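Local coordinates for CIR protein (Plasmodium chabaudi chabaudi, PDB 6ZYV), which is of unknown molecular function but belongs to the Plasmodium-interspersed repeat (PIR) variant antigens, a family linked with the infected red blood cell, at residues C21-D25 and N55-I59; I24-T29 and Y97-P103; N177-C181 and C226-Q230. The protein carries 5 engineered substitutions. One frame throughout, in Å; residues are numbered along the deposited sequence.

Contact 1: residues C21-D25 and N55-I59; sequences CLQID and NNDKI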
loop_
_atom_site.group_PDB
_atom_site.type_symbol
_atom_site.label_atom_id
_atom_site.label_comp_id
_atom_site.label_asym_id
_atom_site.label_seq_id
_atom_site.Cartn_x
_atom_site.Cartn_y
_atom_site.Cartn_z
ATOM N N CYS A 21 -11.220 -9.144 0.145
ATOM C CA CYS A 21 -11.769 -9.746 1.345
ATOM C C CYS A 21 -12.251 -8.800 2.393
ATOM O O CYS A 21 -12.581 -9.289 3.468
ATOM C CB CYS A 21 -10.761 -10.713 1.946
ATOM S SG CYS A 21 -10.728 -12.327 1.143
ATOM N N LEU A 22 -12.286 -7.484 2.145
ATOM C CA LEU A 22 -12.635 -6.552 3.211
ATOM C C LEU A 22 -14.079 -6.694 3.753
ATOM O O LEU A 22 -14.339 -6.269 4.882
ATOM C CB LEU A 22 -12.312 -5.108 2.835
ATOM C CG LEU A 22 -11.562 -4.302 3.910
ATOM C CD1 LEU A 22 -10.376 -5.072 4.512
ATOM C CD2 LEU A 22 -11.080 -3.000 3.357
ATOM N N GLN A 23 -14.990 -7.325 2.992
ATOM C CA GLN A 23 -16.366 -7.602 3.431
ATOM C C GLN A 23 -17.198 -6.359 3.805
ATOM O O GLN A 23 -18.284 -6.497 4.374
ATOM C CB GLN A 23 -16.372 -8.619 4.592
ATOM C CG GLN A 23 -16.807 -10.025 4.197
ATOM C CD GLN A 23 -15.834 -10.684 3.258
ATOM O OE1 GLN A 23 -16.027 -10.696 2.036
ATOM N NE2 GLN A 23 -14.767 -11.253 3.812
ATOM N N ILE A 24 -16.707 -5.161 3.484
ATOM C CA ILE A 24 -17.423 -3.928 3.787
ATOM C C ILE A 24 -18.335 -3.564 2.627
ATOM O O ILE A 24 -17.871 -3.382 1.503
ATOM C CB ILE A 24 -16.437 -2.792 4.141
ATOM C CG1 ILE A 24 -15.667 -3.130 5.419
ATOM C CG2 ILE A 24 -17.155 -1.453 4.270
ATOM C CD1 ILE A 24 -14.480 -2.421 5.528
ATOM N N ASP A 25 -19.638 -3.496 2.908
ATOM C CA ASP A 25 -20.724 -3.171 1.979
ATOM C C ASP A 25 -20.461 -1.938 1.089
ATOM O O ASP A 25 -20.658 -2.001 -0.127
ATOM C CB ASP A 25 -22.062 -3.016 2.749
ATOM C CG ASP A 25 -21.962 -2.322 4.110
ATOM O OD1 ASP A 25 -21.308 -2.888 5.023
ATOM O OD2 ASP A 25 -22.549 -1.217 4.264
ATOM N N ASN A 55 -17.167 -2.860 10.484
ATOM C CA ASN A 55 -16.337 -2.492 9.344
ATOM C C ASN A 55 -14.954 -2.047 9.823
ATOM O O ASN A 55 -13.957 -2.365 9.178
ATOM C CB ASN A 55 -16.992 -1.349 8.567
ATOM C CG ASN A 55 -18.217 -1.773 7.814
ATOM O OD1 ASN A 55 -18.373 -2.955 7.470
ATOM N ND2 ASN A 55 -19.110 -0.820 7.544
ATOM N N ASN A 56 -14.894 -1.329 10.956
ATOM C CA ASN A 56 -13.650 -0.875 11.540
ATOM C C ASN A 56 -12.811 -2.058 12.011
ATOM O O ASN A 56 -11.589 -2.005 11.896
ATOM C CB ASN A 56 -13.912 0.067 12.700
ATOM C CG ASN A 56 -14.458 1.418 12.289
ATOM O OD1 ASN A 56 -14.389 1.828 11.125
ATOM N ND2 ASN A 56 -15.016 2.135 13.241
ATOM N N ASP A 57 -13.464 -3.120 12.532
ATOM C CA ASP A 57 -12.809 -4.350 12.983
ATOM C C ASP A 57 -12.171 -5.051 11.789
ATOM O O ASP A 57 -11.053 -5.528 11.892
ATOM C CB ASP A 57 -13.822 -5.315 13.646
ATOM C CG ASP A 57 -14.246 -4.956 15.059
ATOM O OD1 ASP A 57 -13.867 -3.862 15.536
ATOM O OD2 ASP A 57 -14.980 -5.770 15.689
ATOM N N LYS A 58 -12.880 -5.121 10.660
ATOM C CA LYS A 58 -12.389 -5.769 9.444
ATOM C C LYS A 58 -11.200 -5.011 8.846
ATOM O O LYS A 58 -10.241 -5.642 8.402
ATOM C CB LYS A 58 -13.522 -5.892 8.409
ATOM C CG LYS A 58 -14.663 -6.800 8.850
ATOM C CD LYS A 58 -15.845 -6.738 7.875
ATOM C CE LYS A 58 -17.060 -7.429 8.436
ATOM N NZ LYS A 58 -18.320 -6.679 8.149
ATOM N N ILE A 59 -11.268 -3.660 8.834
ATOM C CA ILE A 59 -10.184 -2.815 8.315
ATOM C C ILE A 59 -8.960 -2.970 9.202
ATOM O O ILE A 59 -7.854 -3.123 8.699
ATOM C CB ILE A 59 -10.615 -1.323 8.209
ATOM C CG1 ILE A 59 -11.703 -1.147 7.150
ATOM C CG2 ILE A 59 -9.419 -0.431 7.878
ATOM C CD1 ILE A 59 -12.482 0.175 7.279
#
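Just beyond helix 8-20 the chain turns off at Cys21, whose carbonyl accepts a hydrogen bond from the hydroxyl of Tyr38. Its disulfide to Cys32 ties the loop to itself just where it leaves that helix, and the segment then runs along the first turn of helix 55-71. Leu22 is the first to touch: its CD2 lies 4.3 Å from CG1 of Ile59, and its O sits 3.4 Å from CD of Lys58. A branched apolar side chain suits this buried position, since it also reaches Trp94 and Ile98 on helix 81-101. Gln23 follows with phi and psi both positive, a left-handed conformation that helps the chain turn at the surface; its CB rests 3.8 Å from CD of Lys58, while its amide end leads outward, as a polar group at an exposed position can. Lys58 NZ stays 3.8 Å from Gln23 O, too long for a hydrogen bond. Ile24 turns back in. Its CD1 meets Ile59 CG1 at 3.5 Å, and its CG1 lies 3.4 Å from OD1 of Asn55, so its CG1-CD1 arm lies across Asn55 and Ile59, one helical turn apart. Asp25 brings OD1 to 3.8 Å from OD1 of Asn55; both are acceptors, so this is only a loose approach at the exposed edge. In this all-alpha ectodomain a loop is thus laid on a helix start, with Leu22 and Ile24 packed on Ile59 and bordered by Asn55, Lys58, Gln23 and Asp25. Lacking directional bonds between the segments, the fit depends on shape and exclusion of water.

Contact 2: residues I24-T29 and Y97-P103; sequences IDTIYT and YILNQMP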
loop_
_atom_site.group_PDB
_atom_site.type_symbol
_atom_site.label_atom_id
_atom_site.label_comp_id
_atom_site.label_asym_id
_atom_site.label_seq_id
_atom_site.Cartn_x
_atom_site.Cartn_y
_atom_site.Cartn_z
ATOM N N ILE A 24 -16.707 -5.161 3.484
ATOM C CA ILE A 24 -17.423 -3.928 3.787
ATOM C C ILE A 24 -18.335 -3.564 2.627
ATOM O O ILE A 24 -17.871 -3.382 1.503
ATOM C CB ILE A 24 -16.437 -2.792 4.141
ATOM C CG1 ILE A 24 -15.667 -3.130 5.419
ATOM C CG2 ILE A 24 -17.155 -1.453 4.270
ATOM C CD1 ILE A 24 -14.480 -2.421 5.528
ATOM N N ASP A 25 -19.638 -3.496 2.908
ATOM C CA ASP A 25 -20.724 -3.171 1.979
ATOM C C ASP A 25 -20.461 -1.938 1.089
ATOM O O ASP A 25 -20.658 -2.001 -0.127
ATOM C CB ASP A 25 -22.062 -3.016 2.749
ATOM C CG ASP A 25 -21.962 -2.322 4.110
ATOM O OD1 ASP A 25 -21.308 -2.888 5.023
ATOM O OD2 ASP A 25 -22.549 -1.217 4.264
ATOM N N THR A 26 -20.009 -0.831 1.699
ATOM C CA THR A 26 -19.736 0.427 1.007
ATOM C C THR A 26 -18.499 0.365 0.103
ATOM O O THR A 26 -18.412 1.113 -0.870
ATOM C CB THR A 26 -19.658 1.571 2.021
ATOM O OG1 THR A 26 -18.506 1.391 2.845
ATOM C CG2 THR A 26 -20.894 1.650 2.900
ATOM N N ILE A 27 -17.534 -0.501 0.437
ATOM C CA ILE A 27 -16.335 -0.657 -0.384
ATOM C C ILE A 27 -16.406 -1.995 -1.099
ATOM O O ILE A 27 -16.507 -3.039 -0.442
ATOM C CB ILE A 27 -15.022 -0.561 0.435
ATOM C CG1 ILE A 27 -14.875 0.798 1.144
ATOM C CG2 ILE A 27 -13.803 -0.882 -0.454
ATOM C CD1 ILE A 27 -13.618 0.897 2.023
ATOM N N TYR A 28 -16.352 -1.974 -2.433
ATOM C CA TYR A 28 -16.357 -3.212 -3.193
ATOM C C TYR A 28 -15.340 -3.188 -4.302
ATOM O O TYR A 28 -15.454 -2.397 -5.236
ATOM C CB TYR A 28 -17.741 -3.557 -3.750
ATOM C CG TYR A 28 -17.776 -4.928 -4.395
ATOM C CD1 TYR A 28 -17.495 -5.092 -5.745
ATOM C CD2 TYR A 28 -18.076 -6.059 -3.652
ATOM C CE1 TYR A 28 -17.501 -6.348 -6.336
ATOM C CE2 TYR A 28 -18.103 -7.319 -4.236
ATOM C CZ TYR A 28 -17.814 -7.459 -5.580
ATOM O OH TYR A 28 -17.833 -8.703 -6.162
ATOM N N THR A 29 -14.358 -4.081 -4.216
ATOM C CA THR A 29 -13.362 -4.261 -5.271
ATOM C C THR A 29 -13.392 -5.699 -5.851
ATOM O O THR A 29 -12.807 -5.931 -6.909
ATOM C CB THR A 29 -11.951 -3.877 -4.804
ATOM O OG1 THR A 29 -11.495 -4.838 -3.854
ATOM C CG2 THR A 29 -11.871 -2.456 -4.237
ATOM N N TYR A 97 -6.268 5.137 1.576
ATOM C CA TYR A 97 -7.171 4.854 0.475
ATOM C C TYR A 97 -8.511 4.312 1.028
ATOM O O TYR A 97 -9.561 4.787 0.620
ATOM C CB TYR A 97 -6.503 3.899 -0.549
ATOM C CG TYR A 97 -7.472 2.997 -1.273
ATOM C CD1 TYR A 97 -8.253 3.477 -2.313
ATOM C CD2 TYR A 97 -7.650 1.673 -0.879
ATOM C CE1 TYR A 97 -9.177 2.664 -2.953
ATOM C CE2 TYR A 97 -8.599 0.861 -1.482
ATOM C CZ TYR A 97 -9.353 1.352 -2.533
ATOM O OH TYR A 97 -10.286 0.543 -3.158
ATOM N N ILE A 98 -8.471 3.330 1.943
ATOM C CA ILE A 98 -9.672 2.734 2.537
ATOM C C ILE A 98 -10.496 3.775 3.291
ATOM O O ILE A 98 -11.704 3.874 3.076
ATOM C CB ILE A 98 -9.285 1.549 3.474
ATOM C CG1 ILE A 98 -8.677 0.403 2.661
ATOM C CG2 ILE A 98 -10.491 1.073 4.347
ATOM C CD1 ILE A 98 -9.608 -0.207 1.661
ATOM N N LEU A 99 -9.850 4.563 4.144
ATOM C CA LEU A 99 -10.545 5.590 4.897
ATOM C C LEU A 99 -11.134 6.653 3.971
ATOM O O LEU A 99 -12.249 7.098 4.203
ATOM C CB LEU A 99 -9.654 6.187 5.997
ATOM C CG LEU A 99 -9.199 5.210 7.104
ATOM C CD1 LEU A 99 -8.480 5.955 8.211
ATOM C CD2 LEU A 99 -10.385 4.443 7.724
ATOM N N ASN A 100 -10.442 6.989 2.883
ATOM C CA ASN A 100 -10.964 7.931 1.899
ATOM C C ASN A 100 -12.225 7.345 1.221
ATOM O O ASN A 100 -13.181 8.086 0.989
ATOM C CB ASN A 100 -9.896 8.282 0.857
ATOM C CG ASN A 100 -10.376 9.306 -0.139
ATOM O OD1 ASN A 100 -10.635 9.007 -1.301
ATOM N ND2 ASN A 100 -10.543 10.529 0.316
ATOM N N GLN A 101 -12.257 6.023 0.974
ATOM C CA GLN A 101 -13.416 5.366 0.373
ATOM C C GLN A 101 -14.612 5.346 1.321
ATOM O O GLN A 101 -15.728 5.638 0.900
ATOM C CB GLN A 101 -13.092 3.915 -0.043
ATOM C CG GLN A 101 -12.010 3.787 -1.106
ATOM C CD GLN A 101 -12.467 4.236 -2.470
ATOM O OE1 GLN A 101 -12.350 5.412 -2.838
ATOM N NE2 GLN A 101 -12.992 3.295 -3.259
ATOM N N MET A 102 -14.380 4.993 2.593
ATOM C CA MET A 102 -15.415 4.920 3.620
ATOM C C MET A 102 -16.104 6.252 3.769
ATOM O O MET A 102 -15.433 7.285 3.772
ATOM C CB MET A 102 -14.790 4.585 4.989
ATOM C CG MET A 102 -14.113 3.248 5.060
ATOM S SD MET A 102 -15.334 1.942 4.972
ATOM C CE MET A 102 -16.056 2.048 6.612
ATOM N N PRO A 103 -17.439 6.264 3.826
ATOM C CA PRO A 103 -18.125 7.530 4.115
ATOM C C PRO A 103 -17.920 7.829 5.609
ATOM O O PRO A 103 -17.788 6.896 6.420
ATOM C CB PRO A 103 -19.585 7.217 3.790
ATOM C CG PRO A 103 -19.728 5.759 4.074
ATOM C CD PRO A 103 -18.369 5.115 3.855
#
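Ile27 is the main bump of this interface, and the C-terminal end of helix 81-101 offers the hollow. Its side chain points at the helix, and CD1 settles among three neighbours: CB of Gln101 at 3.7 Å, SD of Met102 at 3.6 Å, and CG2 of Ile98 at 3.9 Å. That same CD1 also lies 3.7 Å from the carbonyl O of Ile98, already the acceptor for the backbone N of Met102. An isoleucine suits the spot because its extended CG1-CD1 arm is slim enough to enter between side chains one turn apart. The fold here is all-helical, and the contact lays an irregular loop, which follows helix 8-20, over the end of a long helix. Next to Ile27 the flexible thioether of Met102 fills a second gap: SD is 3.9 Å from CG2 of Ile24 and 3.9 Å from OG1 of Thr26. The turn around Asp25 and Thr26, with a weak hydrogen bond from Ile27 N to Ile24 O, brings the side chains of Ile24, Thr26 and Ile27 to face the helix end. At the exposed edge Thr26, small enough to leave room for the Pro103 ring, sets OG1 3.9 Å from its CD; this hydroxyl finds no polar partner in the model. Proline fits there because the chain has already left the helix at Met102. Toward the other end, Thr29 presents its methyl CG2 to OH of Tyr97 at 3.6 Å, while its OG1 makes a weak hydrogen bond to Asp20. The broad ring of Tyr97 also stacks on Tyr158.

Contact 3: residues N177-C181 and C226-Q230; sequences NYANC and CNNGQ. Engineered in segment 177-181: Ala179 (natural residue Thr).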
loop_
_atom_site.group_PDB
_atom_site.type_symbol
_atom_site.label_atom_id
_atom_site.label_comp_id
_atom_site.label_asym_id
_atom_site.label_seq_id
_atom_site.Cartn_x
_atom_site.Cartn_y
_atom_site.Cartn_z
ATOM N N ASN A 177 7.509 -13.496 -20.771
ATOM C CA ASN A 177 6.884 -13.060 -22.013
ATOM C C ASN A 177 5.801 -12.016 -21.738
ATOM O O ASN A 177 4.643 -12.184 -22.142
ATOM C CB ASN A 177 6.334 -14.237 -22.824
ATOM C CG ASN A 177 6.396 -13.997 -24.316
ATOM O OD1 ASN A 177 6.387 -12.849 -24.786
ATOM N ND2 ASN A 177 6.485 -15.078 -25.100
ATOM N N TYR A 178 6.182 -10.935 -21.050
ATOM C CA TYR A 178 5.276 -9.828 -20.808
ATOM C C TYR A 178 5.559 -8.903 -21.994
ATOM O O TYR A 178 6.340 -7.953 -21.911
ATOM C CB TYR A 178 5.550 -9.192 -19.428
ATOM C CG TYR A 178 4.698 -7.997 -19.050
ATOM C CD1 TYR A 178 3.558 -7.668 -19.770
ATOM C CD2 TYR A 178 5.026 -7.202 -17.960
ATOM C CE1 TYR A 178 2.802 -6.548 -19.447
ATOM C CE2 TYR A 178 4.273 -6.088 -17.624
ATOM C CZ TYR A 178 3.173 -5.754 -18.379
ATOM O OH TYR A 178 2.430 -4.660 -18.031
ATOM N N ALA A 179 4.954 -9.258 -23.138
ATOM C CA ALA A 179 5.100 -8.580 -24.426
ATOM C C ALA A 179 4.560 -7.157 -24.412
ATOM O O ALA A 179 5.084 -6.300 -25.119
ATOM C CB ALA A 179 4.403 -9.393 -25.504
ATOM N N ASN A 180 3.542 -6.891 -23.597
ATOM C CA ASN A 180 2.968 -5.560 -23.502
ATOM C C ASN A 180 3.672 -4.669 -22.478
ATOM O O ASN A 180 3.134 -3.605 -22.188
ATOM C CB ASN A 180 1.487 -5.649 -23.120
ATOM C CG ASN A 180 0.592 -6.052 -24.253
ATOM O OD1 ASN A 180 0.991 -6.053 -25.428
ATOM N ND2 ASN A 180 -0.644 -6.394 -23.926
ATOM N N CYS A 181 4.823 -5.089 -21.894
ATOM C CA CYS A 181 5.467 -4.283 -20.866
ATOM C C CYS A 181 5.835 -2.899 -21.339
ATOM O O CYS A 181 5.566 -1.943 -20.621
ATOM C CB CYS A 181 6.658 -4.983 -20.224
ATOM S SG CYS A 181 7.281 -4.146 -18.729
ATOM N N CYS A 226 11.221 -6.497 -16.532
ATOM C CA CYS A 226 10.772 -6.734 -17.910
ATOM C C CYS A 226 11.957 -6.946 -18.815
ATOM O O CYS A 226 11.935 -7.867 -19.625
ATOM C CB CYS A 226 9.894 -5.598 -18.412
ATOM S SG CYS A 226 8.237 -5.583 -17.687
ATOM N N ASN A 227 13.045 -6.178 -18.604
ATOM C CA ASN A 227 14.258 -6.346 -19.388
ATOM C C ASN A 227 15.100 -7.569 -19.002
ATOM O O ASN A 227 16.267 -7.661 -19.386
ATOM C CB ASN A 227 15.095 -5.069 -19.394
ATOM C CG ASN A 227 14.807 -4.218 -20.599
ATOM O OD1 ASN A 227 14.206 -4.660 -21.588
ATOM N ND2 ASN A 227 15.221 -2.970 -20.560
ATOM N N ASN A 228 14.512 -8.517 -18.272
ATOM C CA ASN A 228 15.135 -9.800 -17.976
ATOM C C ASN A 228 14.683 -10.904 -18.955
ATOM O O ASN A 228 15.356 -11.920 -19.091
ATOM C CB ASN A 228 14.937 -10.220 -16.521
ATOM C CG ASN A 228 15.838 -9.489 -15.562
ATOM O OD1 ASN A 228 16.808 -8.845 -15.958
ATOM N ND2 ASN A 228 15.549 -9.555 -14.275
ATOM N N GLY A 229 13.569 -10.696 -19.640
ATOM C CA GLY A 229 13.076 -11.639 -20.635
ATOM C C GLY A 229 12.855 -11.017 -22.003
ATOM O O GLY A 229 12.380 -11.695 -22.914
ATOM N N GLN A 230 13.176 -9.724 -22.161
ATOM C CA GLN A 230 13.065 -8.982 -23.413
ATOM C C GLN A 230 14.188 -7.904 -23.494
ATOM O O GLN A 230 15.045 -7.822 -22.605
ATOM C CB GLN A 230 11.647 -8.365 -23.564
ATOM C CG GLN A 230 11.425 -7.135 -22.708
ATOM C CD GLN A 230 10.034 -6.593 -22.841
ATOM O OE1 GLN A 230 9.789 -5.597 -23.530
ATOM N NE2 GLN A 230 9.087 -7.234 -22.182
HETATM O O HOH W 1 7.258 -5.101 -24.163
#
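Tyr178 lays its ring beside the sulfur of Cys226, CD2 coming within 3.6 Å of SG, with SG 4.6 Å from the ring centroid in an oblique sulfur-aromatic contact. An aromatic residue suits this buried place because its bulky ring fills the space beside the disulfide and against Leu171 and Met167 of helix 154-174, while its hydroxyl reaches Asp184 by a hydrogen bond. The disulfide itself joins Cys181 SG to Cys226 SG at 2.0 Å, with a chi3 of 85°, close to the relaxed value near 90°. Both CB atoms point toward the opposite segment, which brings the two sulfurs within bonding reach. It is a cross-link between helix ends: Cys181 opens helix 181-198 and Cys226 closes helix 213-226, so the two helices are stapled together at one end. Ahead of Cys181, a type I beta turn runs from Tyr178 to Cys181, closed by Cys181 N to Tyr178 O at 3.2 Å, and Tyr178 is also the centre of an inverse gamma turn. Across the gap, Gln230 stretches its side chain back over this turn: NE2 donates to the carbonyl O of Tyr178 at 2.9 Å, and OE1 takes a hydrogen from a water 2.7 Å away, which also donates to Ala179 O at 2.7 Å. Glutamine suits this task, having a donor and an acceptor on one amide; its OE1 additionally bonds Ser232. Ala179, engineered in place of the natural threonine, takes part through its backbone carbonyl. Phe234, from the loop that follows, packs on both cysteines.

Overall arrangement
From the N terminus, the chain leaves helix 8-20 and enters a long loop whose first residues serve two contacts. Contact 1 closes this loop onto the start of helix 55-71; contact 2 starts from the same stretch, sharing Ile24 and Asp25, and closes a larger loop, which takes in helix 55-71, at the end of helix 81-101. Their centres lie about 8 Å apart and they touch directly, through Leu22 and Ile59 on Ile98, so one loop packs against two successive helices. Contact 3 lies in series after both, neither nesting in nor crossing them; some 34 to 37 Å away between centres, it links helices 181-198 and 213-226.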